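Side-chain contacts in putative xanthine dehydrogenase YAGS fad-binding subunit (PDB 5G5G), which probably serves as the molybdenum-binding subunit of a periplasmic aldehyde oxidase, holding a molybdenum ion on a pterin cytosine dinucleotide cofactor: residues Ala609-Gly614 with Gly691-Cys696; Ser624-Ala629 with Val672-Asp677; Gln72-Val77 with Arg124-Leu129; Leu66-Ala71 with Val80-Asn85. All blocks are in the same frame, centred on the assembly; numbering follows the deposited sequence.

Contact 1. Residues Ala609-Gly614 with Gly691-Cys696. With MCN (pterin cytosine dinucleotide), chain Y; MOS (dioxothiomolybdenum(VI) ion), chain Z.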
# COMPACT_ATOMS: atom_id res chain seq x y z
N ALA C 609 13.93 -16.16 -1.63
CA ALA C 609 13.91 -16.06 -3.11
C ALA C 609 15.33 -16.28 -3.65
O ALA C 609 16.27 -15.60 -3.22
CB ALA C 609 13.41 -14.71 -3.54
N VAL C 610 15.47 -17.18 -4.61
CA VAL C 610 16.69 -17.32 -5.33
C VAL C 610 16.44 -16.89 -6.79
O VAL C 610 15.61 -17.48 -7.49
CB VAL C 610 17.26 -18.76 -5.26
CG1 VAL C 610 18.60 -18.83 -5.98
CG2 VAL C 610 17.40 -19.26 -3.80
N CYS C 611 17.15 -15.84 -7.24
CA CYS C 611 16.91 -15.19 -8.52
C CYS C 611 18.10 -15.27 -9.46
O CYS C 611 19.28 -15.13 -9.03
CB CYS C 611 16.62 -13.72 -8.25
SG CYS C 611 15.16 -13.49 -7.27
N ALA C 612 17.77 -15.42 -10.75
CA ALA C 612 18.72 -15.34 -11.86
C ALA C 612 18.23 -14.25 -12.81
O ALA C 612 17.25 -14.43 -13.56
CB ALA C 612 18.81 -16.67 -12.56
N ALA C 613 18.88 -13.08 -12.72
CA ALA C 613 18.44 -11.87 -13.42
C ALA C 613 19.63 -11.16 -14.09
O ALA C 613 19.79 -9.93 -14.07
CB ALA C 613 17.75 -10.96 -12.42
N GLY C 614 20.46 -11.94 -14.74
CA GLY C 614 21.74 -11.43 -15.30
C GLY C 614 22.73 -10.97 -14.24
O GLY C 614 22.60 -11.30 -13.06
N GLY C 691 13.06 -6.28 -10.97
CA GLY C 691 11.98 -5.64 -10.20
C GLY C 691 10.59 -6.24 -10.31
O GLY C 691 9.80 -6.08 -9.37
N GLU C 692 10.31 -6.91 -11.44
CA GLU C 692 9.07 -7.65 -11.63
C GLU C 692 9.21 -9.13 -11.33
O GLU C 692 8.34 -9.72 -10.70
CB GLU C 692 8.49 -7.38 -13.02
CG GLU C 692 8.09 -5.92 -13.28
CD GLU C 692 7.43 -5.74 -14.64
OE1 GLU C 692 8.05 -6.05 -15.68
OE2 GLU C 692 6.25 -5.32 -14.63
N LEU C 693 10.35 -9.70 -11.74
CA LEU C 693 10.70 -11.10 -11.45
C LEU C 693 10.47 -11.43 -9.98
O LEU C 693 9.94 -12.47 -9.63
CB LEU C 693 12.16 -11.36 -11.84
CG LEU C 693 12.64 -12.75 -11.38
CD1 LEU C 693 11.94 -13.88 -12.12
CD2 LEU C 693 14.16 -12.78 -11.56
N GLY C 694 10.85 -10.49 -9.11
CA GLY C 694 10.79 -10.74 -7.69
C GLY C 694 9.45 -11.13 -7.20
O GLY C 694 9.35 -11.80 -6.16
N LEU C 695 8.41 -10.59 -7.83
CA LEU C 695 7.03 -10.91 -7.46
C LEU C 695 6.50 -12.26 -8.00
O LEU C 695 5.61 -12.87 -7.44
CB LEU C 695 6.11 -9.79 -7.96
CG LEU C 695 4.64 -9.89 -7.70
CD1 LEU C 695 4.37 -9.98 -6.22
CD2 LEU C 695 3.88 -8.69 -8.27
N CYS C 696 7.02 -12.65 -9.15
CA CYS C 696 6.54 -13.77 -9.93
C CYS C 696 6.73 -15.07 -9.20
O CYS C 696 7.87 -15.44 -8.87
CB CYS C 696 7.30 -13.80 -11.23
SG CYS C 696 6.90 -12.35 -12.30
N1 MCN Y . 18.84 -4.02 -10.38
C2 MCN Y . 20.26 -4.30 -10.11
N3 MCN Y . 20.66 -5.24 -11.25
C4 MCN Y . 19.98 -5.85 -12.21
C5 MCN Y . 18.58 -5.30 -12.34
C6 MCN Y . 18.10 -4.52 -11.42
O2 MCN Y . 20.93 -3.92 -9.31
N4 MCN Y . 20.38 -6.73 -13.05
C1' MCN Y . 18.23 -3.29 -9.28
C2D MCN Y . 18.63 -1.77 -9.30
O2' MCN Y . 18.55 -1.23 -7.98
C3' MCN Y . 17.56 -1.29 -10.15
C4D MCN Y . 16.18 -2.00 -9.80
O4D MCN Y . 16.81 -3.32 -9.41
O3' MCN Y . 17.25 0.15 -10.13
C5' MCN Y . 15.16 -2.29 -10.74
O5' MCN Y . 15.63 -2.43 -12.06
PA MCN Y . 14.72 -3.13 -13.10
O1A MCN Y . 15.32 -2.84 -14.47
O2A MCN Y . 14.42 -4.52 -12.67
O3A MCN Y . 13.26 -2.28 -12.99
PB MCN Y . 12.99 -0.91 -13.73
O1B MCN Y . 12.46 -1.16 -15.07
O2B MCN Y . 14.16 -0.00 -13.55
O3B MCN Y . 11.89 -0.36 -12.74
C10 MCN Y . 10.47 -0.76 -12.93
C9' MCN Y . 10.01 -1.82 -11.99
C8' MCN Y . 8.51 -2.22 -12.44
S8' MCN Y . 8.13 -2.46 -14.06
C7' MCN Y . 7.65 -2.16 -11.54
S7' MCN Y . 5.91 -2.37 -11.89
C6' MCN Y . 8.00 -2.13 -10.02
C7 MCN Y . 9.58 -2.37 -9.95
O9' MCN Y . 10.28 -1.47 -10.73
N5' MCN Y . 7.73 -0.65 -9.63
C4A MCN Y . 8.30 -0.14 -8.35
N8' MCN Y . 9.99 -2.10 -8.56
C4B MCN Y . 9.56 -0.99 -7.93
N1' MCN Y . 10.09 -0.68 -6.67
C2' MCN Y . 9.89 0.55 -6.05
N2' MCN Y . 10.35 0.82 -4.92
N3' MCN Y . 8.78 1.23 -6.47
C4' MCN Y . 8.06 1.13 -7.65
O4' MCN Y . 7.10 1.74 -8.15
MO MOS Z . 5.82 -2.21 -14.19
S MOS Z . 3.64 -3.00 -14.33
O1 MOS Z . 5.40 -0.48 -14.38
O2 MOS Z . 5.81 -2.91 -16.16

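Contact 2. Residues Ser624-Ala629 with Val672-Asp677. With MCN (pterin cytosine dinucleotide), chain Y.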
# COMPACT_ATOMS: atom_id res chain seq x y z
N SER C 624 16.70 -5.20 -2.12
CA SER C 624 15.50 -4.45 -1.72
C SER C 624 14.33 -4.65 -2.65
O SER C 624 13.18 -4.76 -2.20
CB SER C 624 15.86 -2.98 -1.54
OG SER C 624 16.59 -2.81 -0.30
N GLN C 625 14.62 -4.69 -3.92
CA GLN C 625 13.58 -4.92 -4.87
C GLN C 625 12.85 -6.26 -4.65
O GLN C 625 11.69 -6.36 -4.78
CB GLN C 625 14.15 -4.97 -6.28
CG GLN C 625 14.48 -3.61 -6.85
CD GLN C 625 13.23 -2.77 -7.01
OE1 GLN C 625 12.97 -1.90 -6.21
NE2 GLN C 625 12.47 -3.10 -7.97
N VAL C 626 13.64 -7.28 -4.35
CA VAL C 626 13.11 -8.60 -4.20
C VAL C 626 12.36 -8.78 -2.88
O VAL C 626 11.28 -9.38 -2.85
CB VAL C 626 14.21 -9.66 -4.40
CG1 VAL C 626 13.63 -11.04 -4.24
CG2 VAL C 626 14.74 -9.51 -5.81
N ILE C 627 12.89 -8.26 -1.79
CA ILE C 627 12.12 -8.32 -0.54
C ILE C 627 10.84 -7.50 -0.65
O ILE C 627 9.82 -7.87 -0.10
CB ILE C 627 12.91 -7.97 0.76
CG1 ILE C 627 13.32 -6.48 0.77
CG2 ILE C 627 14.15 -8.85 0.93
CD1 ILE C 627 13.97 -6.07 2.08
N GLY C 628 10.91 -6.43 -1.41
CA GLY C 628 9.75 -5.58 -1.63
C GLY C 628 8.71 -6.34 -2.42
O GLY C 628 7.47 -6.27 -2.16
N ALA C 629 9.18 -7.05 -3.45
CA ALA C 629 8.29 -7.86 -4.24
C ALA C 629 7.73 -9.06 -3.47
O ALA C 629 6.55 -9.43 -3.69
CB ALA C 629 9.00 -8.30 -5.50
N VAL C 672 17.32 -13.39 0.28
CA VAL C 672 17.45 -13.34 -1.17
C VAL C 672 18.85 -13.81 -1.56
O VAL C 672 19.83 -13.39 -0.95
CB VAL C 672 17.23 -11.92 -1.72
CG1 VAL C 672 17.35 -11.92 -3.25
CG2 VAL C 672 15.88 -11.32 -1.33
N ILE C 673 18.94 -14.64 -2.61
CA ILE C 673 20.26 -15.05 -3.17
C ILE C 673 20.18 -14.74 -4.66
O ILE C 673 19.21 -15.17 -5.30
CB ILE C 673 20.53 -16.54 -2.98
CG1 ILE C 673 20.71 -16.86 -1.47
CG2 ILE C 673 21.77 -16.99 -3.76
CD1 ILE C 673 20.77 -18.32 -1.16
N PHE C 674 21.19 -14.06 -5.18
CA PHE C 674 21.31 -13.84 -6.61
C PHE C 674 22.35 -14.76 -7.17
O PHE C 674 23.49 -14.70 -6.75
CB PHE C 674 21.67 -12.41 -6.94
CG PHE C 674 20.60 -11.43 -6.54
CD1 PHE C 674 19.41 -11.38 -7.28
CD2 PHE C 674 20.80 -10.57 -5.51
CE1 PHE C 674 18.39 -10.47 -6.95
CE2 PHE C 674 19.79 -9.67 -5.16
CZ PHE C 674 18.59 -9.65 -5.87
N LEU C 675 21.96 -15.61 -8.10
CA LEU C 675 22.94 -16.36 -8.86
C LEU C 675 23.67 -15.41 -9.80
O LEU C 675 23.10 -14.42 -10.28
CB LEU C 675 22.24 -17.46 -9.69
CG LEU C 675 21.51 -18.52 -8.86
CD1 LEU C 675 21.02 -19.68 -9.73
CD2 LEU C 675 22.35 -19.09 -7.76
N ASP C 676 24.95 -15.67 -10.05
CA ASP C 676 25.73 -14.96 -11.09
C ASP C 676 25.06 -15.45 -12.39
O ASP C 676 25.16 -16.62 -12.71
CB ASP C 676 27.24 -15.41 -11.17
CG ASP C 676 28.25 -14.63 -10.22
OD1 ASP C 676 27.80 -13.73 -9.48
OD2 ASP C 676 29.51 -14.96 -10.21
N ASP C 677 24.39 -14.59 -13.11
CA ASP C 677 23.68 -15.01 -14.27
C ASP C 677 24.07 -14.11 -15.44
O ASP C 677 23.31 -13.92 -16.36
CB ASP C 677 22.22 -14.92 -13.91
CG ASP C 677 21.32 -15.46 -14.95
OD1 ASP C 677 21.55 -16.64 -15.37
OD2 ASP C 677 20.33 -14.73 -15.32
N1 MCN Y . 18.84 -4.02 -10.38
C2 MCN Y . 20.26 -4.30 -10.11
N3 MCN Y . 20.66 -5.24 -11.25
C4 MCN Y . 19.98 -5.85 -12.21
C5 MCN Y . 18.58 -5.30 -12.34
C6 MCN Y . 18.10 -4.52 -11.42
O2 MCN Y . 20.93 -3.92 -9.31
N4 MCN Y . 20.38 -6.73 -13.05
C1' MCN Y . 18.23 -3.29 -9.28
C2D MCN Y . 18.63 -1.77 -9.30
O2' MCN Y . 18.55 -1.23 -7.98
C3' MCN Y . 17.56 -1.29 -10.15
C4D MCN Y . 16.18 -2.00 -9.80
O4D MCN Y . 16.81 -3.32 -9.41
O3' MCN Y . 17.25 0.15 -10.13
C5' MCN Y . 15.16 -2.29 -10.74
O5' MCN Y . 15.63 -2.43 -12.06
PA MCN Y . 14.72 -3.13 -13.10
O1A MCN Y . 15.32 -2.84 -14.47
O2A MCN Y . 14.42 -4.52 -12.67
O3A MCN Y . 13.26 -2.28 -12.99
PB MCN Y . 12.99 -0.91 -13.73
O1B MCN Y . 12.46 -1.16 -15.07
O2B MCN Y . 14.16 -0.00 -13.55
O3B MCN Y . 11.89 -0.36 -12.74
C10 MCN Y . 10.47 -0.76 -12.93
C9' MCN Y . 10.01 -1.82 -11.99
C8' MCN Y . 8.51 -2.22 -12.44
S8' MCN Y . 8.13 -2.46 -14.06
C7' MCN Y . 7.65 -2.16 -11.54
S7' MCN Y . 5.91 -2.37 -11.89
C6' MCN Y . 8.00 -2.13 -10.02
C7 MCN Y . 9.58 -2.37 -9.95
O9' MCN Y . 10.28 -1.47 -10.73
N5' MCN Y . 7.73 -0.65 -9.63
C4A MCN Y . 8.30 -0.14 -8.35
N8' MCN Y . 9.99 -2.10 -8.56
C4B MCN Y . 9.56 -0.99 -7.93
N1' MCN Y . 10.09 -0.68 -6.67
C2' MCN Y . 9.89 0.55 -6.05
N2' MCN Y . 10.35 0.82 -4.92
N3' MCN Y . 8.78 1.23 -6.47
C4' MCN Y . 8.06 1.13 -7.65
O4' MCN Y . 7.10 1.74 -8.15

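Contact 3. Residues Gln72-Val77 with Arg124-Leu129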
# COMPACT_ATOMS: atom_id res chain seq x y z
N GLN C 72 -18.51 28.07 -7.81
CA GLN C 72 -17.88 29.30 -8.24
C GLN C 72 -18.01 30.41 -7.23
O GLN C 72 -17.10 31.22 -7.10
CB GLN C 72 -18.49 29.72 -9.59
CG GLN C 72 -17.89 30.96 -10.21
CD GLN C 72 -16.43 30.75 -10.60
OE1 GLN C 72 -16.05 29.74 -11.11
NE2 GLN C 72 -15.61 31.74 -10.30
N LYS C 73 -19.12 30.44 -6.50
CA LYS C 73 -19.38 31.45 -5.53
C LYS C 73 -18.79 31.14 -4.16
O LYS C 73 -18.84 32.03 -3.30
CB LYS C 73 -20.88 31.70 -5.40
CG LYS C 73 -21.49 32.35 -6.64
CD LYS C 73 -22.97 32.63 -6.42
CE LYS C 73 -23.73 31.31 -6.37
NZ LYS C 73 -25.18 31.54 -6.21
N ALA C 74 -18.23 29.94 -3.98
CA ALA C 74 -17.72 29.52 -2.68
C ALA C 74 -16.43 30.30 -2.34
O ALA C 74 -15.75 30.84 -3.23
CB ALA C 74 -17.52 28.03 -2.63
N PRO C 75 -16.12 30.41 -1.03
CA PRO C 75 -14.98 31.18 -0.54
C PRO C 75 -13.69 30.75 -1.19
O PRO C 75 -13.38 29.53 -1.25
CB PRO C 75 -15.00 30.86 0.96
CG PRO C 75 -16.46 30.71 1.23
CD PRO C 75 -16.93 29.90 0.09
N GLY C 76 -12.94 31.74 -1.69
CA GLY C 76 -11.60 31.50 -2.20
C GLY C 76 -11.53 30.85 -3.61
O GLY C 76 -10.43 30.53 -4.10
N VAL C 77 -12.69 30.63 -4.25
CA VAL C 77 -12.71 29.85 -5.53
C VAL C 77 -12.33 30.79 -6.68
O VAL C 77 -12.81 31.91 -6.77
CB VAL C 77 -14.08 29.17 -5.77
CG1 VAL C 77 -14.17 28.59 -7.18
CG2 VAL C 77 -14.23 28.02 -4.79
N ARG C 124 -11.44 21.95 -1.42
CA ARG C 124 -12.16 20.77 -0.99
C ARG C 124 -13.64 21.07 -0.67
O ARG C 124 -14.55 20.36 -1.16
CB ARG C 124 -11.47 20.11 0.21
CG ARG C 124 -12.21 18.86 0.67
CD ARG C 124 -11.43 18.16 1.77
NE ARG C 124 -11.16 19.08 2.86
CZ ARG C 124 -10.28 18.90 3.83
NH1 ARG C 124 -9.53 17.81 3.88
NH2 ARG C 124 -10.15 19.84 4.76
N ALA C 125 -13.86 22.11 0.14
CA ALA C 125 -15.19 22.51 0.54
C ALA C 125 -16.03 22.91 -0.66
O ALA C 125 -17.25 22.53 -0.70
CB ALA C 125 -15.15 23.62 1.56
N ALA C 126 -15.44 23.65 -1.61
CA ALA C 126 -16.18 24.07 -2.80
C ALA C 126 -16.53 22.90 -3.73
O ALA C 126 -17.59 22.90 -4.35
CB ALA C 126 -15.43 25.16 -3.58
N ALA C 127 -15.67 21.90 -3.78
CA ALA C 127 -15.91 20.72 -4.61
C ALA C 127 -17.19 19.99 -4.20
O ALA C 127 -17.88 19.48 -5.09
CB ALA C 127 -14.71 19.79 -4.57
N SER C 128 -17.56 19.97 -2.91
CA SER C 128 -18.82 19.38 -2.46
C SER C 128 -20.03 20.05 -3.03
O SER C 128 -21.09 19.51 -2.97
CB SER C 128 -19.02 19.51 -0.92
OG SER C 128 -17.85 19.09 -0.34
N LEU C 129 -19.87 21.30 -3.46
CA LEU C 129 -20.99 22.05 -4.02
C LEU C 129 -21.24 21.86 -5.53
O LEU C 129 -22.25 22.33 -6.03
CB LEU C 129 -20.80 23.55 -3.76
CG LEU C 129 -20.57 23.92 -2.30
CD1 LEU C 129 -20.44 25.44 -2.13
CD2 LEU C 129 -21.70 23.39 -1.47

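Contact 4. Residues Leu66-Ala71 with Val80-Asn85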
# COMPACT_ATOMS: atom_id res chain seq x y z
N LEU C 66 -24.01 19.41 -15.18
CA LEU C 66 -22.92 19.61 -14.30
C LEU C 66 -22.89 21.08 -13.99
O LEU C 66 -22.46 21.88 -14.80
CB LEU C 66 -21.62 19.16 -14.98
CG LEU C 66 -20.39 19.27 -14.09
CD1 LEU C 66 -20.57 18.48 -12.80
CD2 LEU C 66 -19.15 18.74 -14.82
N ASP C 67 -23.43 21.45 -12.85
CA ASP C 67 -23.63 22.85 -12.57
C ASP C 67 -22.60 23.30 -11.56
O ASP C 67 -22.21 22.58 -10.69
CB ASP C 67 -25.04 23.09 -12.14
CG ASP C 67 -26.02 22.68 -13.21
OD1 ASP C 67 -25.92 23.24 -14.36
OD2 ASP C 67 -26.84 21.75 -12.94
N THR C 68 -22.08 24.50 -11.78
CA THR C 68 -20.90 24.92 -11.04
C THR C 68 -21.08 26.30 -10.39
O THR C 68 -20.10 26.78 -9.81
CB THR C 68 -19.69 24.98 -12.00
OG1 THR C 68 -20.00 25.93 -13.02
CG2 THR C 68 -19.43 23.62 -12.61
N ASP C 69 -22.28 26.89 -10.43
CA ASP C 69 -22.48 28.23 -9.90
C ASP C 69 -22.22 28.29 -8.40
O ASP C 69 -21.55 29.23 -7.91
CB ASP C 69 -23.90 28.80 -10.14
CG ASP C 69 -24.13 29.33 -11.56
OD1 ASP C 69 -23.30 29.26 -12.44
OD2 ASP C 69 -25.22 29.88 -11.79
N ALA C 70 -22.74 27.31 -7.65
CA ALA C 70 -22.53 27.35 -6.20
C ALA C 70 -21.05 27.23 -5.84
O ALA C 70 -20.59 27.90 -4.89
CB ALA C 70 -23.35 26.29 -5.49
N ALA C 71 -20.34 26.34 -6.53
CA ALA C 71 -18.92 26.18 -6.34
C ALA C 71 -18.15 27.43 -6.70
O ALA C 71 -17.28 27.85 -5.98
CB ALA C 71 -18.41 25.00 -7.12
N VAL C 80 -13.92 26.74 -11.98
CA VAL C 80 -14.22 25.31 -11.98
C VAL C 80 -14.03 24.80 -13.41
O VAL C 80 -14.68 25.31 -14.33
CB VAL C 80 -15.69 25.03 -11.53
CG1 VAL C 80 -15.94 23.52 -11.47
CG2 VAL C 80 -15.96 25.70 -10.18
N ILE C 81 -13.16 23.81 -13.57
CA ILE C 81 -12.86 23.20 -14.87
C ILE C 81 -13.81 22.05 -15.11
O ILE C 81 -13.99 21.22 -14.22
CB ILE C 81 -11.44 22.67 -14.92
CG1 ILE C 81 -10.47 23.74 -14.39
CG2 ILE C 81 -11.08 22.18 -16.33
CD1 ILE C 81 -10.59 25.10 -14.97
N THR C 82 -14.37 21.97 -16.33
CA THR C 82 -15.24 20.88 -16.74
C THR C 82 -14.92 20.46 -18.16
O THR C 82 -14.27 21.20 -18.85
CB THR C 82 -16.71 21.33 -16.72
OG1 THR C 82 -16.93 22.33 -17.73
CG2 THR C 82 -17.07 21.93 -15.38
N ALA C 83 -15.44 19.32 -18.61
CA ALA C 83 -15.26 18.93 -20.04
C ALA C 83 -15.83 19.97 -20.93
O ALA C 83 -15.25 20.32 -21.98
CB ALA C 83 -15.89 17.57 -20.34
N SER C 84 -16.99 20.50 -20.54
CA SER C 84 -17.67 21.46 -21.31
C SER C 84 -16.87 22.76 -21.49
O SER C 84 -16.93 23.38 -22.57
CB SER C 84 -19.04 21.72 -20.66
OG SER C 84 -19.73 22.54 -21.45
N ASN C 85 -16.18 23.24 -20.46
CA ASN C 85 -15.43 24.50 -20.61
C ASN C 85 -13.95 24.33 -20.92
O ASN C 85 -13.27 25.32 -21.17
CB ASN C 85 -15.68 25.49 -19.44
CG ASN C 85 -15.06 25.01 -18.13
OD1 ASN C 85 -14.08 24.26 -18.11
ND2 ASN C 85 -15.65 25.47 -17.01

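Contact 1. Residues Ala609-Gly614 with Gly691-Cys696
The apolar part of this contact rests on one branch of L693. Its CD2 methyl approaches the strand end 609-614 with CB of A613 at 4.1 Å and CB of C611 at 4.2 Å, while the carbonyl O of A612 lies 4.0 Å from the same CD2. The branch gets there because CG of L693 is anti to the backbone N (chi1 172°), which carries the side chain off the turn toward the strand. A587 and T585 of strand 584-596 also touch L693, so its isobutyl group is packed against two neighbouring strands of one sheet.

Polar contacts then fix the turn that carries L693. Its backbone closes on itself through N of L695 to O of E692 at 3.0 Å, and OE1 of Q509 accepts from the N-H groups of both E692 and L693. This turn between strand 669-674 and helix 698-710 forms part of the cofactor pocket: G691 N donates to phosphate oxygen O2A of the dinucleotide at 2.8 Å, nearly straight at 168°.

At the metal site, the extended chain of E692 (chi2 -176°) runs past the dithiolene, with CD 3.4 Å from sulfur S8' of the cofactor, and sets OE2 2.9 Å from oxygen O2 of the molybdenum group. A glutamate beside molybdenum is familiar from the xanthine oxidase family. Were the carboxylate cut back to the methyl of an alanine, R440 would probably lose its salt-bridge mate and the backbone N of A351 its acceptor, with a gap opening beside the metal.

Contact 2. Residues Ser624-Ala629 with Val672-Asp677
The phenyl ring of F674 meets V626 obliquely: CG2 of V626 lies 3.9 Å from both CZ and CE1, at the end of the ring farthest from its own backbone, and the two side chains pass each other in opposite directions. One face of the same ring is occupied by CG1 of V672, two residues earlier on the strand, which stands 3.7 Å above the ring plane and is offset toward the rim. The setting is a beta-alpha-beta crossover, in which helix 619-638 links the parallel neighbours 602-612 and 669-674 and packs on their sheet. The axes of the segments 624-629 and 672-674 approach to 9.3 Å, at 134° between their N-to-C directions. A609 and C611 of the neighbouring strand add to the floor below V626 and F674.

V626 carries the helix side of the contact. With CG1 anti to the backbone N (chi1 180°), its methyls divide the work: CG2 goes to the ring, whereas CG1 rests 3.7 Å from CG2 of V672.

Q625, one residue before V626 on the helix, faces the cofactor instead. Its CG lies 3.5 Å from ribose atom O4D, and a bend beyond it brings CD to 3.7 Å from pterin atom N8'. Shortened to an alanine, this residue would probably no longer fill the space between helix and dinucleotide, and the pterin would lose a polar neighbour.

S624 and I627 also meet another protein chain, and the side chain of I627 is about 11 Å from an iron-sulfur cluster. On the strand side, I627 crosses V672 at about a right angle, its CG2 3.8 Å from CG2 of V672.

Contact 3. Residues Gln72-Val77 with Arg124-Leu129
V77 presses one methyl into A126: CG2 of V77 is 3.3 Å from CB of A126, tighter than usual for two carbons, so the strand start and the helix are wedged together here. Beside it, the methyl of A74 is a second bump, set into the shallow hollow between A126 and L129. CB of A74 lies 3.7 Å from CB of A126 and 3.9 Å from CD1 of L129. Because A74 and A126 meet through single methyls, the backbones come close, and the CA atoms of A74 and A126 are 5.7 Å apart.

The bumps are spaced by a type II beta turn from A74 to V77, closed by the bond from N of V77 to O of A74 at 3.2 Å. G76 occupies the third position with the positive phi (78°) this turn favours, and P75 the second. In the a/b hammerhead domain, the turn joins helix 69-72 to strand 77-82, within this chain the edge of a seven-stranded sheet, and contact 3 fits it against the end of helix 120-127. V115 of the adjoining strand touches both V77 and A126 from the sheet.

L129 forms the other wall of the hollow. Its CG lies anti to the carbonyl carbon (chi1 -53°), which brings CD1 over the methyl of A74, while its N bonds back to O of A126 at 2.9 Å. Polar side chains of a neighbouring subunit pack on A74 and on L129.

Contact 4. Residues Leu66-Ala71 with Val80-Asn85
The carbonyl O of V80, a residue whose side chain rests on T68 across the contact, accepts from ND2 of N85 at 2.9 Å and 161°, within the carbonyl plane and close to the amide plane of N85. The other end of that amide is held too: N of T82 donates to OD1 of N85 at 2.9 Å, although from 43° above the carbonyl plane. Two bonds thus fix the rotation of the amide against the end of strand 77-82.

T82 returns the bond. Its OG1 sits between the backbone N and the carbonyl carbon (chi1 66°), where it takes the N-H of N85 at 3.0 Å. That torsion also sends the methyl to the opposite segment, so T82 has a polar branch serving its own helix and an apolar one serving the contact. CG2 of T82 meets CG2 of T68 tip to tip at 4.0 Å, and CD2 of L66 slides past it at 3.8 Å.

The methyl of T68 is shared, since its CG2 also lies 3.7 Å from CG1 of V80. The other branch of V80 turns to helix 69-72, with CG2 4.0 Å from CB of A71. Strand 61-67 belongs to a three-stranded sheet, so this apolar seam, within the a/b hammerhead range, joins that sheet to strand 77-82, the edge strand of a seven-stranded one. V130 backs L66 and A71.

At the start of helix 83-86, the reciprocal bonds between T82 and N85 make a capping box.

From the N terminus, contact 4 opens first at 66-71 and contact 3 at 72-77; contact 4 then closes at 80-85, a short loop, and contact 3 at 124-129, so the two cross. They touch one another, their centres 11 Å apart, and tie helices 69-72 and 120-127 to the strands of the hammerhead domain. Nearly five hundred residues later contact 1 opens at the end of strand 602-612. Contact 2 is nested within its loop, joining 624-629 to 672-677 before contact 1 closes at 691-696. Strands 602-612 and 669-674 are sheet neighbours, and both contacts reach the cofactor. The two pairs lie far apart, the centres of contacts 1 and 3 about 49 Å from each other.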